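Local coordinates for 6b protein (PDB 3AQ2) that disturbs plant cell proliferation as an Agrobacterium toxin with an ADP-ribosylation fold, probably by interfering with the host microRNA machinery, at residues Y69-G79 with Y124-L135; L84-A95 with L135-I146. All coordinates share one frame; numbering follows the deposited sequence.

Contact 1. Residues Y69-G79 with Y124-L135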
loop_
_atom_site.group_PDB
_atom_site.type_symbol
_atom_site.label_atom_id
_atom_site.label_comp_id
_atom_site.label_asym_id
_atom_site.label_seq_id
_atom_site.Cartn_x
_atom_site.Cartn_y
_atom_site.Cartn_z
ATOM N N TYR A 69 0.893 5.094 -3.114
ATOM C CA TYR A 69 0.858 6.551 -3.151
ATOM C C TYR A 69 -0.534 7.080 -3.497
ATOM O O TYR A 69 -1.232 6.523 -4.354
ATOM C CB TYR A 69 1.954 7.072 -4.092
ATOM C CG TYR A 69 3.314 6.800 -3.496
ATOM C CD1 TYR A 69 4.047 5.653 -3.840
ATOM C CD2 TYR A 69 3.832 7.647 -2.513
ATOM C CE1 TYR A 69 5.288 5.393 -3.250
ATOM C CE2 TYR A 69 5.073 7.394 -1.918
ATOM C CZ TYR A 69 5.792 6.277 -2.286
ATOM O OH TYR A 69 7.004 6.050 -1.667
ATOM N N VAL A 70 -0.944 8.139 -2.796
ATOM C CA VAL A 70 -2.320 8.658 -2.890
ATOM C C VAL A 70 -2.334 10.179 -2.661
ATOM O O VAL A 70 -1.320 10.765 -2.268
ATOM C CB VAL A 70 -3.264 7.988 -1.842
ATOM C CG1 VAL A 70 -3.370 6.481 -2.070
ATOM C CG2 VAL A 70 -2.776 8.265 -0.413
ATOM N N ASP A 71 -3.477 10.806 -2.917
ATOM C CA ASP A 71 -3.692 12.210 -2.559
ATOM C C ASP A 71 -4.155 12.307 -1.091
ATOM O O ASP A 71 -4.459 11.279 -0.477
ATOM C CB ASP A 71 -4.744 12.788 -3.483
ATOM C CG ASP A 71 -6.049 12.059 -3.360
ATOM O OD1 ASP A 71 -6.181 10.973 -3.965
ATOM O OD2 ASP A 71 -6.928 12.561 -2.633
ATOM N N GLU A 72 -4.208 13.511 -0.511
ATOM C CA GLU A 72 -4.514 13.585 0.929
ATOM C C GLU A 72 -5.943 13.170 1.260
ATOM O O GLU A 72 -6.171 12.531 2.282
ATOM C CB GLU A 72 -4.195 14.943 1.578
ATOM C CG GLU A 72 -4.092 14.807 3.118
ATOM C CD GLU A 72 -3.837 16.105 3.870
ATOM O OE1 GLU A 72 -3.653 17.169 3.233
ATOM O OE2 GLU A 72 -3.831 16.048 5.124
ATOM N N VAL A 73 -6.889 13.490 0.385
ATOM C CA VAL A 73 -8.286 13.098 0.634
ATOM C C VAL A 73 -8.408 11.570 0.680
ATOM O O VAL A 73 -9.004 11.007 1.607
ATOM C CB VAL A 73 -9.259 13.739 -0.382
ATOM C CG1 VAL A 73 -10.679 13.200 -0.183
ATOM C CG2 VAL A 73 -9.249 15.250 -0.214
ATOM N N THR A 74 -7.788 10.907 -0.293
ATOM C CA THR A 74 -7.778 9.447 -0.351
ATOM C C THR A 74 -7.043 8.856 0.847
ATOM O O THR A 74 -7.483 7.860 1.422
ATOM C CB THR A 74 -7.169 8.972 -1.684
ATOM O OG1 THR A 74 -7.987 9.461 -2.752
ATOM C CG2 THR A 74 -7.086 7.451 -1.755
ATOM N N ALA A 75 -5.934 9.485 1.236
ATOM C CA ALA A 75 -5.172 9.034 2.407
ATOM C C ALA A 75 -6.071 8.996 3.655
ATOM O O ALA A 75 -6.082 8.006 4.387
ATOM C CB ALA A 75 -3.964 9.943 2.629
ATOM N N GLN A 76 -6.840 10.062 3.863
ATOM C CA GLN A 76 -7.705 10.177 5.035
ATOM C C GLN A 76 -8.817 9.132 4.965
ATOM O O GLN A 76 -9.066 8.421 5.941
ATOM C CB GLN A 76 -8.277 11.594 5.130
ATOM C CG GLN A 76 -8.756 11.985 6.519
ATOM C CD GLN A 76 -8.774 13.489 6.724
ATOM O OE1 GLN A 76 -7.813 14.191 6.380
ATOM N NE2 GLN A 76 -9.867 13.995 7.289
ATOM N N LEU A 77 -9.473 9.034 3.811
ATOM C CA LEU A 77 -10.549 8.059 3.612
ATOM C C LEU A 77 -10.055 6.642 3.870
ATOM O O LEU A 77 -10.693 5.875 4.583
ATOM C CB LEU A 77 -11.122 8.149 2.194
ATOM C CG LEU A 77 -12.162 7.085 1.803
ATOM C CD1 LEU A 77 -13.513 7.356 2.472
ATOM C CD2 LEU A 77 -12.303 7.011 0.290
ATOM N N CYS A 78 -8.909 6.301 3.289
ATOM C CA CYS A 78 -8.409 4.933 3.372
ATOM C C CYS A 78 -7.811 4.622 4.734
ATOM O O CYS A 78 -8.073 3.569 5.298
ATOM C CB CYS A 78 -7.414 4.658 2.242
ATOM S SG CYS A 78 -8.192 4.610 0.650
ATOM N N GLY A 79 -6.994 5.536 5.260
ATOM C CA GLY A 79 -6.435 5.374 6.607
ATOM C C GLY A 79 -7.448 5.202 7.725
ATOM O O GLY A 79 -7.335 4.280 8.545
ATOM N N TYR A 124 -2.860 8.372 -11.415
ATOM C CA TYR A 124 -1.651 9.206 -11.320
ATOM C C TYR A 124 -1.443 10.112 -12.522
ATOM O O TYR A 124 -0.609 11.019 -12.479
ATOM C CB TYR A 124 -0.412 8.332 -11.122
ATOM C CG TYR A 124 -0.469 7.488 -9.868
ATOM C CD1 TYR A 124 -0.392 6.095 -9.937
ATOM C CD2 TYR A 124 -0.593 8.081 -8.606
ATOM C CE1 TYR A 124 -0.443 5.308 -8.773
ATOM C CE2 TYR A 124 -0.641 7.293 -7.446
ATOM C CZ TYR A 124 -0.560 5.909 -7.539
ATOM O OH TYR A 124 -0.593 5.132 -6.383
ATOM N N HIS A 125 -2.213 9.886 -13.581
ATOM C CA HIS A 125 -2.041 10.636 -14.820
ATOM C C HIS A 125 -2.503 12.091 -14.717
ATOM O O HIS A 125 -2.169 12.910 -15.572
ATOM C CB HIS A 125 -2.667 9.866 -15.994
ATOM C CG HIS A 125 -1.965 8.571 -16.258
ATOM N ND1 HIS A 125 -1.026 8.428 -17.260
ATOM C CD2 HIS A 125 -1.985 7.390 -15.590
ATOM C CE1 HIS A 125 -0.531 7.201 -17.224
ATOM N NE2 HIS A 125 -1.091 6.553 -16.216
ATOM N N HIS A 126 -3.226 12.411 -13.645
ATOM C CA HIS A 126 -3.577 13.804 -13.356
ATOM C C HIS A 126 -2.442 14.640 -12.782
ATOM O O HIS A 126 -2.569 15.870 -12.697
ATOM C CB HIS A 126 -4.775 13.868 -12.434
ATOM C CG HIS A 126 -6.030 13.386 -13.082
ATOM N ND1 HIS A 126 -6.632 14.064 -14.122
ATOM C CD2 HIS A 126 -6.764 12.273 -12.875
ATOM C CE1 HIS A 126 -7.706 13.397 -14.507
ATOM N NE2 HIS A 126 -7.811 12.311 -13.761
ATOM N N GLY A 127 -1.351 13.996 -12.382
ATOM C CA GLY A 127 -0.163 14.726 -11.957
ATOM C C GLY A 127 0.176 14.479 -10.496
ATOM O O GLY A 127 -0.537 13.748 -9.806
ATOM N N PRO A 128 1.257 15.110 -10.007
ATOM C CA PRO A 128 1.846 14.800 -8.700
ATOM C C PRO A 128 0.960 14.997 -7.476
ATOM O O PRO A 128 1.279 14.445 -6.431
ATOM C CB PRO A 128 3.073 15.726 -8.622
ATOM C CG PRO A 128 3.356 16.107 -10.044
ATOM C CD PRO A 128 2.007 16.165 -10.708
ATOM N N SER A 129 -0.128 15.766 -7.582
ATOM C CA SER A 129 -1.038 15.885 -6.433
ATOM C C SER A 129 -1.611 14.504 -6.058
ATOM O O SER A 129 -1.972 14.251 -4.899
ATOM C CB SER A 129 -2.170 16.875 -6.715
ATOM O OG SER A 129 -3.057 16.357 -7.691
ATOM N N THR A 130 -1.648 13.597 -7.034
ATOM C CA THR A 130 -2.214 12.265 -6.813
ATOM C C THR A 130 -1.308 11.320 -6.007
ATOM O O THR A 130 -1.724 10.220 -5.634
ATOM C CB THR A 130 -2.552 11.579 -8.145
ATOM O OG1 THR A 130 -1.344 11.371 -8.882
ATOM C CG2 THR A 130 -3.519 12.437 -8.967
ATOM N N ASN A 131 -0.067 11.742 -5.755
ATOM C CA ASN A 131 0.876 10.937 -4.970
ATOM C C ASN A 131 1.620 11.727 -3.883
ATOM O O ASN A 131 2.704 11.322 -3.465
ATOM C CB ASN A 131 1.854 10.162 -5.869
ATOM C CG ASN A 131 2.700 11.073 -6.756
ATOM O OD1 ASN A 131 2.269 11.440 -7.834
ATOM N ND2 ASN A 131 3.918 11.402 -6.313
ATOM N N GLY A 132 1.020 12.832 -3.428
ATOM C CA GLY A 132 1.625 13.670 -2.388
ATOM C C GLY A 132 1.612 13.040 -1.008
ATOM O O GLY A 132 2.292 13.533 -0.110
ATOM N N PHE A 133 0.805 11.985 -0.837
ATOM C CA PHE A 133 0.661 11.263 0.431
ATOM C C PHE A 133 0.831 9.765 0.204
ATOM O O PHE A 133 0.997 9.330 -0.934
ATOM C CB PHE A 133 -0.702 11.583 1.068
ATOM C CG PHE A 133 -0.777 12.986 1.592
ATOM C CD1 PHE A 133 -0.854 14.063 0.708
ATOM C CD2 PHE A 133 -0.678 13.243 2.961
ATOM C CE1 PHE A 133 -0.857 15.387 1.183
ATOM C CE2 PHE A 133 -0.683 14.562 3.445
ATOM C CZ PHE A 133 -0.783 15.633 2.549
ATOM N N PHE A 134 0.828 8.976 1.271
ATOM C CA PHE A 134 1.012 7.533 1.090
ATOM C C PHE A 134 0.267 6.730 2.132
ATOM O O PHE A 134 -0.010 7.207 3.238
ATOM C CB PHE A 134 2.507 7.152 1.138
ATOM C CG PHE A 134 3.146 7.346 2.501
ATOM C CD1 PHE A 134 3.106 6.325 3.465
ATOM C CD2 PHE A 134 3.778 8.549 2.825
ATOM C CE1 PHE A 134 3.683 6.497 4.742
ATOM C CE2 PHE A 134 4.372 8.736 4.098
ATOM C CZ PHE A 134 4.323 7.720 5.055
ATOM N N LEU A 135 -0.019 5.491 1.752
ATOM C CA LEU A 135 -0.471 4.444 2.655
ATOM C C LEU A 135 0.672 3.434 2.743
ATOM O O LEU A 135 1.176 2.970 1.722
ATOM C CB LEU A 135 -1.722 3.762 2.075
ATOM C CG LEU A 135 -2.913 4.694 1.802
ATOM C CD1 LEU A 135 -4.001 3.960 1.031
ATOM C CD2 LEU A 135 -3.439 5.255 3.108
HETATM O O HOH W 1 1.668 3.332 -5.403
HETATM O O HOH W 2 -4.578 10.102 -5.805
#

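Contact 2. Residues L84-A95 with L135-I146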
loop_
_atom_site.group_PDB
_atom_site.type_symbol
_atom_site.label_atom_id
_atom_site.label_comp_id
_atom_site.label_asym_id
_atom_site.label_seq_id
_atom_site.Cartn_x
_atom_site.Cartn_y
_atom_site.Cartn_z
ATOM N N LEU A 84 -8.139 0.077 0.901
ATOM C CA LEU A 84 -7.069 0.243 -0.065
ATOM C C LEU A 84 -7.701 0.527 -1.436
ATOM O O LEU A 84 -8.621 -0.183 -1.843
ATOM C CB LEU A 84 -6.224 -1.019 -0.104
ATOM C CG LEU A 84 -4.886 -0.910 -0.837
ATOM C CD1 LEU A 84 -3.885 -0.039 -0.051
ATOM C CD2 LEU A 84 -4.333 -2.290 -1.091
ATOM N N PRO A 85 -7.225 1.582 -2.138
ATOM C CA PRO A 85 -7.779 1.915 -3.456
ATOM C C PRO A 85 -7.090 1.164 -4.589
ATOM O O PRO A 85 -5.926 0.771 -4.465
ATOM C CB PRO A 85 -7.448 3.401 -3.602
ATOM C CG PRO A 85 -6.146 3.560 -2.883
ATOM C CD PRO A 85 -6.158 2.526 -1.738
ATOM N N SER A 86 -7.807 0.969 -5.692
ATOM C CA SER A 86 -7.132 0.631 -6.937
ATOM C C SER A 86 -6.436 1.895 -7.449
ATOM O O SER A 86 -6.874 3.027 -7.172
ATOM C CB SER A 86 -8.124 0.124 -7.986
ATOM O OG SER A 86 -9.071 1.140 -8.273
ATOM N N ASN A 87 -5.337 1.700 -8.172
ATOM C CA ASN A 87 -4.655 2.805 -8.850
ATOM C C ASN A 87 -4.311 2.443 -10.295
ATOM O O ASN A 87 -3.436 3.050 -10.917
ATOM C CB ASN A 87 -3.408 3.257 -8.073
ATOM C CG ASN A 87 -2.456 2.124 -7.787
ATOM O OD1 ASN A 87 -2.591 1.027 -8.347
ATOM N ND2 ASN A 87 -1.469 2.381 -6.915
ATOM N N SER A 88 -5.011 1.437 -10.814
ATOM C CA SER A 88 -4.819 0.953 -12.166
ATOM C C SER A 88 -6.128 0.269 -12.575
ATOM O O SER A 88 -6.912 -0.119 -11.703
ATOM C CB SER A 88 -3.643 -0.037 -12.170
ATOM O OG SER A 88 -2.953 -0.011 -13.407
ATOM N N PRO A 89 -6.392 0.128 -13.890
ATOM C CA PRO A 89 -7.637 -0.546 -14.292
ATOM C C PRO A 89 -7.670 -2.042 -13.924
ATOM O O PRO A 89 -6.676 -2.581 -13.424
ATOM C CB PRO A 89 -7.681 -0.333 -15.815
ATOM C CG PRO A 89 -6.288 -0.125 -16.224
ATOM C CD PRO A 89 -5.627 0.602 -15.059
ATOM N N ALA A 90 -8.808 -2.697 -14.159
ATOM C CA ALA A 90 -8.983 -4.107 -13.774
ATOM C C ALA A 90 -8.705 -4.329 -12.273
ATOM O O ALA A 90 -8.127 -5.356 -11.865
ATOM C CB ALA A 90 -8.131 -5.028 -14.651
ATOM N N PHE A 91 -9.113 -3.340 -11.469
ATOM C CA PHE A 91 -9.053 -3.392 -10.001
ATOM C C PHE A 91 -7.655 -3.638 -9.440
ATOM O O PHE A 91 -7.493 -4.274 -8.401
ATOM C CB PHE A 91 -10.054 -4.414 -9.443
ATOM C CG PHE A 91 -11.425 -4.288 -10.035
ATOM C CD1 PHE A 91 -11.883 -5.217 -10.963
ATOM C CD2 PHE A 91 -12.250 -3.224 -9.683
ATOM C CE1 PHE A 91 -13.159 -5.103 -11.516
ATOM C CE2 PHE A 91 -13.529 -3.098 -10.232
ATOM C CZ PHE A 91 -13.981 -4.041 -11.155
ATOM N N GLY A 92 -6.649 -3.097 -10.122
ATOM C CA GLY A 92 -5.264 -3.298 -9.717
ATOM C C GLY A 92 -4.827 -2.299 -8.676
ATOM O O GLY A 92 -5.165 -1.117 -8.761
ATOM N N THR A 93 -4.057 -2.771 -7.699
ATOM C CA THR A 93 -3.365 -1.873 -6.780
ATOM C C THR A 93 -1.865 -2.130 -6.862
ATOM O O THR A 93 -1.394 -3.235 -6.553
ATOM C CB THR A 93 -3.827 -2.057 -5.320
ATOM O OG1 THR A 93 -5.251 -1.877 -5.243
ATOM C CG2 THR A 93 -3.116 -1.036 -4.406
ATOM N N VAL A 94 -1.136 -1.099 -7.282
ATOM C CA VAL A 94 0.307 -1.169 -7.425
ATOM C C VAL A 94 0.969 -0.522 -6.207
ATOM O O VAL A 94 0.663 0.632 -5.842
ATOM C CB VAL A 94 0.780 -0.481 -8.738
ATOM C CG1 VAL A 94 2.295 -0.414 -8.817
ATOM C CG2 VAL A 94 0.207 -1.193 -9.964
ATOM N N ALA A 95 1.862 -1.282 -5.574
ATOM C CA ALA A 95 2.636 -0.804 -4.433
ATOM C C ALA A 95 4.120 -0.899 -4.754
ATOM O O ALA A 95 4.522 -1.678 -5.606
ATOM C CB ALA A 95 2.295 -1.615 -3.182
ATOM N N LEU A 135 -0.019 5.491 1.752
ATOM C CA LEU A 135 -0.471 4.444 2.655
ATOM C C LEU A 135 0.672 3.434 2.743
ATOM O O LEU A 135 1.176 2.970 1.722
ATOM C CB LEU A 135 -1.722 3.762 2.075
ATOM C CG LEU A 135 -2.913 4.694 1.802
ATOM C CD1 LEU A 135 -4.001 3.960 1.031
ATOM C CD2 LEU A 135 -3.439 5.255 3.108
ATOM N N ALA A 136 1.103 3.117 3.957
ATOM C CA ALA A 136 2.112 2.083 4.170
ATOM C C ALA A 136 1.406 0.779 4.520
ATOM O O ALA A 136 0.566 0.735 5.431
ATOM C CB ALA A 136 3.081 2.514 5.270
ATOM N N ILE A 137 1.743 -0.284 3.787
ATOM C CA ILE A 137 1.066 -1.562 3.950
ATOM C C ILE A 137 2.034 -2.724 4.044
ATOM O O ILE A 137 3.200 -2.614 3.636
ATOM C CB ILE A 137 0.098 -1.862 2.766
ATOM C CG1 ILE A 137 0.868 -1.941 1.428
ATOM C CG2 ILE A 137 -1.083 -0.858 2.746
ATOM C CD1 ILE A 137 0.042 -2.600 0.309
ATOM N N LEU A 138 1.543 -3.820 4.611
ATOM C CA LEU A 138 2.151 -5.126 4.420
ATOM C C LEU A 138 1.296 -5.839 3.379
ATOM O O LEU A 138 0.057 -5.839 3.459
ATOM C CB LEU A 138 2.192 -5.893 5.740
ATOM C CG LEU A 138 3.224 -5.289 6.696
ATOM C CD1 LEU A 138 2.941 -5.716 8.121
ATOM C CD2 LEU A 138 4.655 -5.669 6.294
ATOM N N MET A 139 1.955 -6.394 2.365
ATOM C CA MET A 139 1.242 -6.971 1.226
ATOM C C MET A 139 0.743 -8.389 1.504
ATOM O O MET A 139 1.394 -9.175 2.209
ATOM C CB MET A 139 2.153 -6.996 -0.002
ATOM C CG MET A 139 2.422 -5.604 -0.543
ATOM S SD MET A 139 3.586 -5.628 -1.917
ATOM C CE MET A 139 4.997 -6.395 -1.123
ATOM N N SER A 140 -0.428 -8.686 0.944
ATOM C CA SER A 140 -1.000 -10.023 0.986
ATOM C C SER A 140 -0.350 -10.932 -0.062
ATOM O O SER A 140 0.474 -10.484 -0.864
ATOM C CB SER A 140 -2.495 -9.940 0.709
ATOM O OG SER A 140 -2.696 -9.672 -0.666
ATOM N N GLN A 141 -0.748 -12.199 -0.080
ATOM C CA GLN A 141 -0.171 -13.139 -1.037
ATOM C C GLN A 141 -0.645 -12.840 -2.466
ATOM O O GLN A 141 -0.099 -13.382 -3.428
ATOM C CB GLN A 141 -0.443 -14.596 -0.639
ATOM C CG GLN A 141 -1.759 -15.189 -1.168
ATOM C CD GLN A 141 -3.004 -14.804 -0.355
ATOM O OE1 GLN A 141 -3.067 -13.753 0.285
ATOM N NE2 GLN A 141 -4.011 -15.665 -0.412
ATOM N N LEU A 142 -1.645 -11.968 -2.598
ATOM C CA LEU A 142 -2.168 -11.612 -3.923
ATOM C C LEU A 142 -1.339 -10.549 -4.638
ATOM O O LEU A 142 -1.587 -10.250 -5.815
ATOM C CB LEU A 142 -3.637 -11.194 -3.842
ATOM C CG LEU A 142 -4.593 -12.227 -3.248
ATOM C CD1 LEU A 142 -5.986 -11.651 -3.229
ATOM C CD2 LEU A 142 -4.571 -13.539 -4.025
ATOM N N PHE A 143 -0.373 -9.958 -3.941
ATOM C CA PHE A 143 0.554 -9.040 -4.600
ATOM C C PHE A 143 1.672 -9.854 -5.248
ATOM O O PHE A 143 2.320 -10.680 -4.584
ATOM C CB PHE A 143 1.160 -8.071 -3.582
ATOM C CG PHE A 143 0.241 -6.930 -3.190
ATOM C CD1 PHE A 143 -0.726 -7.109 -2.195
ATOM C CD2 PHE A 143 0.350 -5.679 -3.800
ATOM C CE1 PHE A 143 -1.568 -6.050 -1.815
ATOM C CE2 PHE A 143 -0.482 -4.623 -3.431
ATOM C CZ PHE A 143 -1.441 -4.810 -2.419
ATOM N N ILE A 144 1.904 -9.622 -6.535
ATOM C CA ILE A 144 2.998 -10.265 -7.245
ATOM C C ILE A 144 4.021 -9.200 -7.608
ATOM O O ILE A 144 3.642 -8.052 -7.870
ATOM C CB ILE A 144 2.504 -11.000 -8.520
ATOM C CG1 ILE A 144 1.747 -10.042 -9.453
ATOM C CG2 ILE A 144 1.636 -12.214 -8.134
ATOM C CD1 ILE A 144 1.578 -10.564 -10.879
ATOM N N ARG A 145 5.305 -9.555 -7.596
ATOM C CA ARG A 145 6.342 -8.611 -8.024
ATOM C C ARG A 145 6.301 -8.460 -9.537
ATOM O O ARG A 145 6.310 -9.460 -10.251
ATOM C CB ARG A 145 7.723 -9.100 -7.600
ATOM C CG ARG A 145 8.802 -8.068 -7.881
ATOM C CD ARG A 145 9.723 -8.000 -6.720
ATOM N NE ARG A 145 10.959 -7.305 -7.038
ATOM C CZ ARG A 145 11.908 -7.090 -6.142
ATOM N NH1 ARG A 145 11.713 -7.479 -4.883
ATOM N NH2 ARG A 145 13.021 -6.480 -6.491
ATOM N N ILE A 146 6.272 -7.214 -10.011
ATOM C CA ILE A 146 6.154 -6.910 -11.442
ATOM C C ILE A 146 7.412 -6.306 -12.073
ATOM O O ILE A 146 7.610 -6.403 -13.288
ATOM C CB ILE A 146 4.931 -5.994 -11.735
ATOM C CG1 ILE A 146 5.075 -4.635 -11.020
ATOM C CG2 ILE A 146 3.645 -6.702 -11.338
ATOM C CD1 ILE A 146 4.045 -3.554 -11.468
#

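Contact 1. Residues Y69-G79 with Y124-L135
V70 and F133 bind each other twice through their backbones, as a hydrogen-bonded antiparallel pair. V70 N donates to F133 O almost straight, with an angle of 175° at the hydrogen. In return F133 N donates to V70 O at 2.8 Å. G132 shares V70 with F133, which makes a classic beta bulge at the strand's start. The neighbouring pair, Y69 and F134, is non-hydrogen-bonded, and there Y69 CD2 lies obliquely against F134 CB at 3.9 Å. Y124 clamps the same strand from the side: its hydroxyl OH donates to Y69 O at 2.5 Å, with the carbonyl oxygen near the plane of the phenol ring, while a water joins that hydroxyl to Y69 N. Buried apolar packing continues below the strand, where L135 CD1 lies 3.7 Å from C78 CB and also touches V70 CG1.

Against the buried Y69, V70 and L135, the solvent side is looser. E72 is exposed, and with CG anti to its backbone N (chi1 -161°) and the chain extended, it lies across one face of the F133 ring. E72 CG sits 3.5 Å from the ring centroid, and the carboxylate stacks 12° from the ring plane. Near the helix start, D71 is the N-cap, its OD2 accepting from T74 N at 3.0 Å. A water bridges D71 OD1 to T130 O.

Strand 133-137 thus runs between edge strand 66-70 and strand 199-202, with helix 72-81 packed on the F133 and L135 face and helix 105-115 touching Y124 and N131.

Contact 2. Residues L84-A95 with L135-I146
No hydrogen bond crosses between L84-A95 and L135-I146, although nine of the ten touching residues are buried; the two are joined mainly by side-chain packing, with the backbone T93 O meeting F143 CE2 obliquely at 3.5 Å. Their nearest CA atoms, those of L84 and L135, stay 8.3 Å apart, and strands 93-95 and 143-146 are inclined at 60°.

L84 makes three of the contacts, to L135, I137 and F143. A chi1 of -167° sets its CG anti to the backbone N, and chi2 of 70° then turns CD1 to I137 and CD2 to F143. L84 CD1 meets I137 CG2 at 4.0 Å, the side chains crossing at about a right angle, and L84 CD2 lies at the edge of the F143 ring, 4.1 Å from F143 CZ. P85 CD and L135 CD1 approach tip to tip at 3.8 Å. On the next strand, A95 CB points toward I137, M139 and F143, lying 4.1 Å from F143 CE2. M139 CG stands over one face of the F143 ring, offset toward its rim.

Some polar groups of 84-95 pair within the segment, others with neighbours such as D191 and Y165. N87 OD1 accepts from V94 N at 2.8 Å and N87 ND2 donates to V94 O at 3.0 Å, both in the carbonyl planes on lone pairs. T93 OG1 donates to P85 O, and a classic beta bulge sets N87 and S88 against G92.

Since these polar groups find partners in their own segment or in other strands and loops, what faces L135-I146 is mostly methyl and ring surface, and burial of apolar groups rather than directional bonding joins the segments.

The centres of contacts 1 and 2 lie about 14 Å apart, and their segments alternate along the chain: 69-79, 84-95, 124-135, 135-146. Strand 133-137 serves both: it pairs with strand 66-70, while L135 and I137 on it also pack on strands 83-85 and 93-96. L135 belongs to each contact. Helix 72-81 leads straight into strand 83-85, and P85 CD packs on C78 SG at 3.8 Å. Y124 OH and N87 ND2, 2.9 Å apart, join the two, probably by a hydrogen bond. Contact 1 thus anchors one end of the four-stranded sheet, and contact 2 couples it to the sheet of 93-96, 154-161 and 143-151, both in the region characteristic of RolB/RolC proteins.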